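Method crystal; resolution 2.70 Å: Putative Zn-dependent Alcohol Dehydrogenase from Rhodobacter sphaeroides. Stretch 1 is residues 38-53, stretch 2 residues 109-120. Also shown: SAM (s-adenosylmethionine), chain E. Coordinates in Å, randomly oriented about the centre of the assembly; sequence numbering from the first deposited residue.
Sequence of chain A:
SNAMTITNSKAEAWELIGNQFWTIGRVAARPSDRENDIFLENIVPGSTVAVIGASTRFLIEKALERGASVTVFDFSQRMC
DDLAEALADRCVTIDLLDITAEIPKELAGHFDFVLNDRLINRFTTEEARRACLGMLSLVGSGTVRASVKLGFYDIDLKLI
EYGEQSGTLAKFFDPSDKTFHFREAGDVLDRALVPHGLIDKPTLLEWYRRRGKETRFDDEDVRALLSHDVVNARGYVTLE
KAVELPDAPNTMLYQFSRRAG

Stretch 1 38-53: IFLENIVPGSTVAVIG
Stretch 2 109-120: GHFDFVLNDRLI

Two phenylalanines two residues apart, F111 just before the strand and F113 at its start, each receive an aliphatic carbon squarely over a ring face: I43 CG1 lies 3.7 Å from the centroid of the F113 ring, and A50 CB lies 3.8 Å from that of F111. Both rings are chi1 m, with chi2 near -85°, both contacts CH-pi.

The backbone frame is a parallel pair of strands, 48-52 and 113-117, their axes 26° apart and 4.7 Å at closest approach, with V49 beside F113, A50 beside V114 and V51 beside L115. The ladder alternates: F113 N donates to T48 O (3.0 Å), A50 N to F113 O (2.8 Å), L115 N to A50 O (2.8 Å) and I52 N to L115 O (3.0 Å).

At its start, T48 and D112 exchange bonds. T48 N donates to D112 OD1 (3.2 Å), while D112 N reaches T48 OG1 (3.0 Å), with T48 in the p rotamer. A water donates to both D112 OD1 (2.9 Å) and G46 O (3.1 Å).

Before the strand, two type II turns follow one another, L40-I43 and V44-S47, and the second sends the chain back into the strand. It is closed by S47 N to V44 O (3.1 Å) and reinforced by S47 OG to V44 O (2.8 Å); G46, at phi 102°, adopts a conformation that calls for glycine.

Strand alternation puts V49, V51, F113 and L115 on one sheet face, A50 and V114 on the other. Buried aliphatic chains, with no polar groups to satisfy, fill space against one another: L115 (m, t), the most covered residue, sets CD1 3.7 Å from V49 CG1 and 3.8 Å from L40 CD2; A50 CB lies 3.8 Å from V114 CG2.

At the far end, I52 CG2 packs likewise, 3.4 Å from L119 CD2, and a water donates to I52 O (2.6 Å) and accepts from D117 N (3.1 Å).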

ATOM      1  N   ILE A  38      -0.253  -4.696 -16.393  1.00 20.26           N
ATOM      2  CA  ILE A  38       1.161  -4.401 -16.239  1.00 23.07           C
ATOM      3  C   ILE A  38       1.775  -5.044 -14.991  1.00 22.88           C
ATOM      4  O   ILE A  38       2.929  -5.460 -15.000  1.00 25.44           O
ATOM      5  CB  ILE A  38       1.376  -2.886 -16.215  1.00 24.48           C
ATOM      6  CG1 ILE A  38       1.055  -2.295 -17.581  1.00 16.76           C
ATOM      7  CG2 ILE A  38       2.791  -2.517 -15.756  1.00 20.00           C
ATOM      8  CD1 ILE A  38       0.774  -0.800 -17.543  1.00 17.69           C
ATOM      9  N   PHE A  39       0.993  -5.102 -13.919  1.00 23.89           N
ATOM     10  CA  PHE A  39       1.373  -5.719 -12.647  1.00 22.70           C
ATOM     11  C   PHE A  39       1.643  -7.208 -12.852  1.00 24.29           C
ATOM     12  O   PHE A  39       2.318  -7.851 -12.058  1.00 24.65           O
ATOM     13  CB  PHE A  39       0.236  -5.536 -11.601  1.00 20.51           C
ATOM     14  CG  PHE A  39       0.482  -4.411 -10.620  1.00 23.09           C
ATOM     15  CD1 PHE A  39      -0.228  -3.231 -10.707  1.00 19.23           C
ATOM     16  CD2 PHE A  39       1.463  -4.527  -9.635  1.00 21.88           C
ATOM     17  CE1 PHE A  39       0.013  -2.201  -9.823  1.00 25.32           C
ATOM     18  CE2 PHE A  39       1.714  -3.494  -8.743  1.00 24.39           C
ATOM     19  CZ  PHE A  39       0.989  -2.319  -8.839  1.00 25.48           C
ATOM     20  N   LEU A  40       1.117  -7.744 -13.941  1.00 25.16           N
ATOM     21  CA  LEU A  40       1.020  -9.174 -14.106  1.00 28.75           C
ATOM     22  C   LEU A  40       1.810  -9.700 -15.288  1.00 25.68           C
ATOM     23  O   LEU A  40       1.772 -10.883 -15.570  1.00 27.11           O
ATOM     24  CB  LEU A  40      -0.459  -9.577 -14.257  1.00 29.07           C
ATOM     25  CG  LEU A  40      -1.341  -9.502 -13.013  1.00 22.83           C
ATOM     26  CD1 LEU A  40      -2.771  -9.895 -13.377  1.00 25.11           C
ATOM     27  CD2 LEU A  40      -0.789 -10.396 -11.966  1.00 20.73           C
ATOM     28  N   GLU A  41       2.508  -8.823 -15.982  1.00 23.98           N
ATOM     29  CA  GLU A  41       3.238  -9.239 -17.164  1.00 26.29           C
ATOM     30  C   GLU A  41       4.301 -10.274 -16.879  1.00 27.80           C
ATOM     31  O   GLU A  41       5.044 -10.140 -15.932  1.00 29.99           O
ATOM     32  CB  GLU A  41       3.899  -8.050 -17.825  1.00 28.92           C
ATOM     33  CG  GLU A  41       2.937  -7.034 -18.353  1.00 33.91           C
ATOM     34  CD  GLU A  41       3.655  -5.833 -18.913  1.00 35.31           C
ATOM     35  OE1 GLU A  41       4.906  -5.782 -18.830  1.00 35.39           O
ATOM     36  OE2 GLU A  41       2.964  -4.939 -19.432  1.00 36.80           O
ATOM     37  N   ASN A  42       4.387 -11.286 -17.736  1.00 28.08           N
ATOM     38  CA  ASN A  42       5.407 -12.311 -17.604  1.00 30.55           C
ATOM     39  C   ASN A  42       5.132 -13.198 -16.422  1.00 32.56           C
ATOM     40  O   ASN A  42       5.974 -14.022 -16.078  1.00 33.57           O
ATOM     41  CB  ASN A  42       6.794 -11.710 -17.433  1.00 31.63           C
ATOM     42  CG  ASN A  42       7.221 -10.894 -18.615  1.00 34.79           C
ATOM     43  OD1 ASN A  42       6.537 -10.863 -19.641  1.00 31.36           O
ATOM     44  ND2 ASN A  42       8.354 -10.205 -18.479  1.00 36.25           N
ATOM     45  N   ILE A  43       3.980 -12.998 -15.776  1.00 27.76           N
ATOM     46  CA  ILE A  43       3.499 -13.940 -14.775  1.00 27.86           C
ATOM     47  C   ILE A  43       2.578 -14.960 -15.451  1.00 31.07           C
ATOM     48  O   ILE A  43       1.643 -14.598 -16.181  1.00 29.64           O
ATOM     49  CB  ILE A  43       2.769 -13.271 -13.634  1.00 29.09           C
ATOM     50  CG1 ILE A  43       3.675 -12.250 -12.957  1.00 30.17           C
ATOM     51  CG2 ILE A  43       2.258 -14.327 -12.652  1.00 25.93           C
ATOM     52  CD1 ILE A  43       2.981 -11.512 -11.850  1.00 28.27           C
ATOM     53  N   VAL A  44       2.863 -16.244 -15.221  1.00 32.57           N
ATOM     54  CA  VAL A  44       2.299 -17.309 -16.069  1.00 35.90           C
ATOM     55  C   VAL A  44       1.535 -18.303 -15.218  1.00 30.64           C
ATOM     56  O   VAL A  44       1.718 -18.319 -14.015  1.00 30.72           O
ATOM     57  CB  VAL A  44       3.405 -18.013 -16.933  1.00 31.34           C
ATOM     58  CG1 VAL A  44       4.219 -16.973 -17.661  1.00 24.75           C
ATOM     59  CG2 VAL A  44       4.336 -18.853 -16.072  1.00 29.86           C
ATOM     60  N   PRO A  45       0.655 -19.112 -15.828  1.00 31.97           N
ATOM     61  CA  PRO A  45      -0.093 -20.029 -14.949  1.00 30.30           C
ATOM     62  C   PRO A  45       0.834 -20.933 -14.128  1.00 28.14           C
ATOM     63  O   PRO A  45       1.821 -21.434 -14.594  1.00 26.20           O
ATOM     64  CB  PRO A  45      -0.971 -20.842 -15.928  1.00 31.51           C
ATOM     65  CG  PRO A  45      -1.033 -19.995 -17.187  1.00 25.54           C
ATOM     66  CD  PRO A  45       0.289 -19.261 -17.249  1.00 24.17           C
ATOM     67  N   GLY A  46       0.538 -21.099 -12.856  1.00 36.24           N
ATOM     68  CA  GLY A  46       1.395 -21.924 -12.036  1.00 34.54           C
ATOM     69  C   GLY A  46       2.314 -21.137 -11.152  1.00 32.96           C
ATOM     70  O   GLY A  46       2.845 -21.684 -10.194  1.00 40.98           O
ATOM     71  N   SER A  47       2.497 -19.860 -11.476  1.00 32.32           N
ATOM     72  CA  SER A  47       3.372 -18.980 -10.706  1.00 37.81           C
ATOM     73  C   SER A  47       2.789 -18.795  -9.317  1.00 33.15           C
ATOM     74  O   SER A  47       1.561 -18.757  -9.179  1.00 28.93           O
ATOM     75  CB  SER A  47       3.503 -17.619 -11.392  1.00 35.43           C
ATOM     76  OG  SER A  47       4.114 -17.741 -12.658  1.00 41.05           O
ATOM     77  N   THR A  48       3.650 -18.720  -8.298  1.00 27.37           N
ATOM     78  CA  THR A  48       3.187 -18.282  -6.970  1.00 28.33           C
ATOM     79  C   THR A  48       3.294 -16.769  -6.763  1.00 28.08           C
ATOM     80  O   THR A  48       4.394 -16.192  -6.839  1.00 26.36           O
ATOM     81  CB  THR A  48       3.861 -19.011  -5.805  1.00 30.32           C
ATOM     82  OG1 THR A  48       5.288 -18.914  -5.920  1.00 32.28           O
ATOM     83  CG2 THR A  48       3.437 -20.447  -5.803  1.00 38.20           C
ATOM     84  N   VAL A  49       2.142 -16.156  -6.479  1.00 24.00           N
ATOM     85  CA  VAL A  49       2.019 -14.710  -6.371  1.00 23.65           C
ATOM     86  C   VAL A  49       1.453 -14.325  -5.017  1.00 21.28           C
ATOM     87  O   VAL A  49       0.432 -14.844  -4.604  1.00 19.94           O
ATOM     88  CB  VAL A  49       1.054 -14.154  -7.458  1.00 24.43           C
ATOM     89  CG1 VAL A  49       0.862 -12.660  -7.287  1.00 12.86           C
ATOM     90  CG2 VAL A  49       1.523 -14.531  -8.859  1.00 23.07           C
ATOM     91  N   ALA A  50       2.092 -13.385  -4.339  1.00 22.80           N
ATOM     92  CA  ALA A  50       1.535 -12.819  -3.107  1.00 17.34           C
ATOM     93  C   ALA A  50       1.102 -11.403  -3.388  1.00 22.06           C
ATOM     94  O   ALA A  50       1.917 -10.589  -3.824  1.00 22.30           O
ATOM     95  CB  ALA A  50       2.573 -12.805  -2.043  1.00 14.73           C
ATOM     96  N   VAL A  51      -0.170 -11.106  -3.144  1.00 23.21           N
ATOM     97  CA  VAL A  51      -0.641  -9.725  -3.110  1.00 20.09           C
ATOM     98  C   VAL A  51      -0.754  -9.216  -1.676  1.00 21.01           C
ATOM     99  O   VAL A  51      -1.513  -9.758  -0.873  1.00 21.74           O
ATOM    100  CB  VAL A  51      -2.006  -9.577  -3.807  1.00 18.76           C
ATOM    101  CG1 VAL A  51      -2.408  -8.113  -3.879  1.00 16.98           C
ATOM    102  CG2 VAL A  51      -1.963 -10.195  -5.195  1.00 15.15           C
ATOM    103  N   ILE A  52       0.006  -8.172  -1.362  1.00 21.38           N
ATOM    104  CA  ILE A  52      -0.189  -7.427  -0.125  1.00 19.32           C
ATOM    105  C   ILE A  52      -1.249  -6.344  -0.295  1.00 23.14           C
ATOM    106  O   ILE A  52      -1.114  -5.456  -1.137  1.00 23.43           O
ATOM    107  CB  ILE A  52       1.123  -6.777   0.355  1.00 19.01           C
ATOM    108  CG1 ILE A  52       2.299  -7.732   0.144  1.00 18.91           C
ATOM    109  CG2 ILE A  52       1.013  -6.374   1.817  1.00 21.56           C
ATOM    110  CD1 ILE A  52       2.107  -9.089   0.786  1.00 23.02           C
ATOM    111  N   GLY A  53      -2.303  -6.424   0.510  1.00 23.76           N
ATOM    112  CA  GLY A  53      -3.428  -5.516   0.386  1.00 24.27           C
ATOM    113  C   GLY A  53      -4.668  -6.198  -0.158  1.00 25.71           C
ATOM    114  O   GLY A  53      -4.867  -6.271  -1.370  1.00 30.63           O
ATOM    115  N   GLY A 109      11.077 -16.846   0.954  1.00 31.88           N
ATOM    116  CA  GLY A 109      11.334 -17.354  -0.384  1.00 29.75           C
ATOM    117  C   GLY A 109      10.257 -18.258  -0.975  1.00 34.21           C
ATOM    118  O   GLY A 109      10.502 -19.081  -1.873  1.00 37.02           O
ATOM    119  N   HIS A 110       9.040 -18.082  -0.500  1.00 28.89           N
ATOM    120  CA  HIS A 110       7.955 -18.955  -0.890  1.00 31.98           C
ATOM    121  C   HIS A 110       7.202 -18.481  -2.134  1.00 32.37           C
ATOM    122  O   HIS A 110       6.449 -19.239  -2.732  1.00 38.05           O
ATOM    123  CB  HIS A 110       6.987 -19.079   0.282  1.00 36.19           C
ATOM    124  CG  HIS A 110       6.162 -20.315   0.244  1.00 46.97           C
ATOM    125  ND1 HIS A 110       4.891 -20.341  -0.288  1.00 49.86           N
ATOM    126  CD2 HIS A 110       6.433 -21.576   0.650  1.00 54.74           C
ATOM    127  CE1 HIS A 110       4.408 -21.565  -0.195  1.00 52.83           C
ATOM    128  NE2 HIS A 110       5.320 -22.334   0.368  1.00 63.68           N
ATOM    129  N   PHE A 111       7.386 -17.225  -2.526  1.00 32.16           N
ATOM    130  CA  PHE A 111       6.645 -16.688  -3.679  1.00 33.09           C
ATOM    131  C   PHE A 111       7.538 -16.286  -4.854  1.00 26.01           C
ATOM    132  O   PHE A 111       8.636 -15.788  -4.635  1.00 24.17           O
ATOM    133  CB  PHE A 111       5.768 -15.520  -3.225  1.00 28.29           C
ATOM    134  CG  PHE A 111       4.756 -15.915  -2.207  1.00 27.29           C
ATOM    135  CD1 PHE A 111       3.542 -16.459  -2.595  1.00 30.18           C
ATOM    136  CD2 PHE A 111       5.021 -15.785  -0.873  1.00 24.49           C
ATOM    137  CE1 PHE A 111       2.602 -16.861  -1.658  1.00 27.15           C
ATOM    138  CE2 PHE A 111       4.083 -16.186   0.060  1.00 34.15           C
ATOM    139  CZ  PHE A 111       2.867 -16.739  -0.344  1.00 26.88           C
ATOM    140  N   ASP A 112       7.077 -16.511  -6.088  1.00 21.71           N
ATOM    141  CA  ASP A 112       7.809 -15.997  -7.255  1.00 29.86           C
ATOM    142  C   ASP A 112       7.664 -14.465  -7.396  1.00 30.37           C
ATOM    143  O   ASP A 112       8.613 -13.766  -7.804  1.00 27.06           O
ATOM    144  CB  ASP A 112       7.322 -16.644  -8.553  1.00 32.51           C
ATOM    145  CG  ASP A 112       7.614 -18.129  -8.624  1.00 40.43           C
ATOM    146  OD1 ASP A 112       6.741 -18.870  -9.128  1.00 36.26           O
ATOM    147  OD2 ASP A 112       8.716 -18.548  -8.183  1.00 47.79           O
ATOM    148  N   PHE A 113       6.466 -13.967  -7.068  1.00 25.27           N
ATOM    149  CA  PHE A 113       6.137 -12.550  -7.174  1.00 26.35           C
ATOM    150  C   PHE A 113       5.411 -12.003  -5.959  1.00 24.40           C
ATOM    151  O   PHE A 113       4.522 -12.648  -5.404  1.00 22.43           O
ATOM    152  CB  PHE A 113       5.289 -12.284  -8.412  1.00 25.10           C
ATOM    153  CG  PHE A 113       5.985 -12.596  -9.696  1.00 29.42           C
ATOM    154  CD1 PHE A 113       6.790 -11.652 -10.303  1.00 33.85           C
ATOM    155  CD2 PHE A 113       5.837 -13.839 -10.297  1.00 30.86           C
ATOM    156  CE1 PHE A 113       7.432 -11.938 -11.492  1.00 37.62           C
ATOM    157  CE2 PHE A 113       6.471 -14.136 -11.469  1.00 32.43           C
ATOM    158  CZ  PHE A 113       7.269 -13.188 -12.076  1.00 38.77           C
ATOM    159  N   VAL A 114       5.809 -10.803  -5.543  1.00 22.61           N
ATOM    160  CA  VAL A 114       5.032 -10.069  -4.551  1.00 19.25           C
ATOM    161  C   VAL A 114       4.584  -8.780  -5.207  1.00 18.56           C
ATOM    162  O   VAL A 114       5.404  -7.980  -5.678  1.00 22.84           O
ATOM    163  CB  VAL A 114       5.848  -9.767  -3.281  1.00 22.33           C
ATOM    164  CG1 VAL A 114       5.259  -8.550  -2.512  1.00 19.08           C
ATOM    165  CG2 VAL A 114       5.929 -10.991  -2.381  1.00 18.51           C
ATOM    166  N   LEU A 115       3.276  -8.602  -5.281  1.00 16.66           N
ATOM    167  CA  LEU A 115       2.683  -7.381  -5.836  1.00 18.34           C
ATOM    168  C   LEU A 115       1.998  -6.501  -4.757  1.00 17.35           C
ATOM    169  O   LEU A 115       1.384  -7.006  -3.811  1.00 14.34           O
ATOM    170  CB  LEU A 115       1.678  -7.733  -6.937  1.00 13.11           C
ATOM    171  CG  LEU A 115       2.010  -8.947  -7.797  1.00 14.76           C
ATOM    172  CD1 LEU A 115       0.846  -9.279  -8.690  1.00 13.07           C
ATOM    173  CD2 LEU A 115       3.289  -8.770  -8.588  1.00 15.59           C
ATOM    174  N   ASN A 116       2.136  -5.183  -4.885  1.00 19.59           N
ATOM    175  CA  ASN A 116       1.223  -4.271  -4.190  1.00 19.54           C
ATOM    176  C   ASN A 116       1.092  -2.920  -4.875  1.00 21.50           C
ATOM    177  O   ASN A 116       2.063  -2.422  -5.475  1.00 24.59           O
ATOM    178  CB  ASN A 116       1.595  -4.114  -2.710  1.00 22.52           C
ATOM    179  CG  ASN A 116       3.069  -3.766  -2.496  1.00 23.17           C
ATOM    180  OD1 ASN A 116       3.899  -4.646  -2.276  1.00 19.21           O
ATOM    181  ND2 ASN A 116       3.382  -2.476  -2.510  1.00 20.94           N
ATOM    182  N   ASP A 117      -0.113  -2.354  -4.812  1.00 20.91           N
ATOM    183  CA  ASP A 117      -0.397  -1.069  -5.442  1.00 24.72           C
ATOM    184  C   ASP A 117      -0.561   0.062  -4.437  1.00 25.50           C
ATOM    185  O   ASP A 117      -1.595   0.155  -3.784  1.00 28.45           O
ATOM    186  CB  ASP A 117      -1.662  -1.145  -6.293  1.00 26.08           C
ATOM    187  CG  ASP A 117      -1.966   0.181  -7.014  1.00 32.06           C
ATOM    188  OD1 ASP A 117      -1.021   0.875  -7.467  1.00 28.97           O
ATOM    189  OD2 ASP A 117      -3.158   0.515  -7.152  1.00 32.48           O
ATOM    190  N   ARG A 118       0.448   0.924  -4.339  1.00 20.71           N
ATOM    191  CA  ARG A 118       0.374   2.139  -3.531  1.00 18.24           C
ATOM    192  C   ARG A 118       0.236   1.864  -2.026  1.00 24.78           C
ATOM    193  O   ARG A 118      -0.320   2.666  -1.256  1.00 31.57           O
ATOM    194  CB  ARG A 118      -0.720   3.053  -4.061  1.00 14.35           C
ATOM    195  CG  ARG A 118      -0.286   3.831  -5.295  1.00 22.54           C
ATOM    196  CD  ARG A 118      -1.439   4.593  -5.961  1.00 22.64           C
ATOM    197  NE  ARG A 118      -2.325   3.784  -6.791  1.00 24.42           N
ATOM    198  CZ  ARG A 118      -3.440   4.262  -7.364  1.00 31.43           C
ATOM    199  NH1 ARG A 118      -3.763   5.526  -7.167  1.00 28.93           N
ATOM    200  NH2 ARG A 118      -4.243   3.497  -8.121  1.00 31.02           N
ATOM    201  N   LEU A 119       0.793   0.737  -1.607  1.00 22.66           N
ATOM    202  CA  LEU A 119       0.766   0.313  -0.217  1.00 17.84           C
ATOM    203  C   LEU A 119       1.831   1.067   0.570  1.00 22.18           C
ATOM    204  O   LEU A 119       1.698   1.323   1.746  1.00 26.72           O
ATOM    205  CB  LEU A 119       1.070  -1.171  -0.170  1.00 16.38           C
ATOM    206  CG  LEU A 119       1.426  -1.726   1.188  1.00 17.24           C
ATOM    207  CD1 LEU A 119       0.230  -1.562   2.124  1.00 15.67           C
ATOM    208  CD2 LEU A 119       1.868  -3.173   1.063  1.00 17.19           C
ATOM    209  N   ILE A 120       2.900   1.434  -0.112  1.00 22.75           N
ATOM    210  CA  ILE A 120       4.023   2.106   0.504  1.00 20.75           C
ATOM    211  C   ILE A 120       3.595   3.507   0.925  1.00 20.68           C
ATOM    212  O   ILE A 120       4.188   4.109   1.810  1.00 21.21           O
ATOM    213  CB  ILE A 120       5.253   2.113  -0.463  1.00 19.70           C
ATOM    214  CG1 ILE A 120       5.991   0.771  -0.423  1.00 14.22           C
ATOM    215  CG2 ILE A 120       6.274   3.214  -0.101  1.00 22.71           C
ATOM    216  CD1 ILE A 120       6.678   0.489  -1.715  1.00 20.31           C
TER
HETATM  217  N   SAM E 301      -5.848   0.188  -1.348  1.00 42.04           N
HETATM  218  CA  SAM E 301      -5.198   0.764  -2.511  1.00 38.72           C
HETATM  219  C   SAM E 301      -5.297  -0.160  -3.706  1.00 30.22           C
HETATM  220  O   SAM E 301      -5.847  -1.270  -3.666  1.00 27.19           O
HETATM  221  OXT SAM E 301      -4.821   0.260  -4.735  1.00 31.74           O
HETATM  222  CB  SAM E 301      -3.761   1.169  -2.203  1.00 37.81           C
HETATM  223  CG  SAM E 301      -3.372   1.156  -0.719  1.00 38.73           C
HETATM  224  SD  SAM E 301      -2.935  -0.457   0.008  1.00 56.25           S
HETATM  225  CE  SAM E 301      -3.296  -1.636  -1.323  1.00 34.75           C
HETATM  226  C5' SAM E 301      -4.208  -0.694   1.299  1.00 32.16           C
HETATM  227  C4' SAM E 301      -4.543  -2.117   1.730  1.00 32.85           C
HETATM  228  O4' SAM E 301      -3.412  -2.710   2.345  1.00 31.89           O
HETATM  229  C3' SAM E 301      -5.643  -2.174   2.776  1.00 36.31           C
HETATM  230  O3' SAM E 301      -6.401  -3.329   2.502  1.00 34.93           O
HETATM  231  C2' SAM E 301      -4.920  -2.401   4.087  1.00 34.20           C
HETATM  232  O2' SAM E 301      -5.670  -3.211   4.967  1.00 33.84           O
HETATM  233  C1' SAM E 301      -3.657  -3.130   3.666  1.00 27.21           C
HETATM  234  N9  SAM E 301      -2.512  -2.764   4.511  1.00 21.57           N
HETATM  235  C8  SAM E 301      -2.139  -1.493   4.864  1.00 23.23           C
HETATM  236  N7  SAM E 301      -1.048  -1.566   5.672  1.00 23.35           N
HETATM  237  C5  SAM E 301      -0.705  -2.873   5.849  1.00 24.76           C
HETATM  238  C6  SAM E 301       0.326  -3.501   6.574  1.00 25.11           C
HETATM  239  N6  SAM E 301       1.222  -2.819   7.292  1.00 21.75           N
HETATM  240  N1  SAM E 301       0.389  -4.872   6.561  1.00 24.76           N
HETATM  241  C2  SAM E 301      -0.563  -5.594   5.853  1.00 27.24           C
HETATM  242  N3  SAM E 301      -1.564  -4.993   5.128  1.00 21.07           N
HETATM  243  C4  SAM E 301      -1.637  -3.641   5.127  1.00 22.55           C
HETATM  244  O   HOH W   1       5.924 -21.490 -10.000  1.00 47.29           O
HETATM  245  O   HOH W   2       7.378 -20.509  -5.234  1.00 33.20           O
HETATM  246  O   HOH W   3      -2.011  -4.108  -3.170  1.00 29.39           O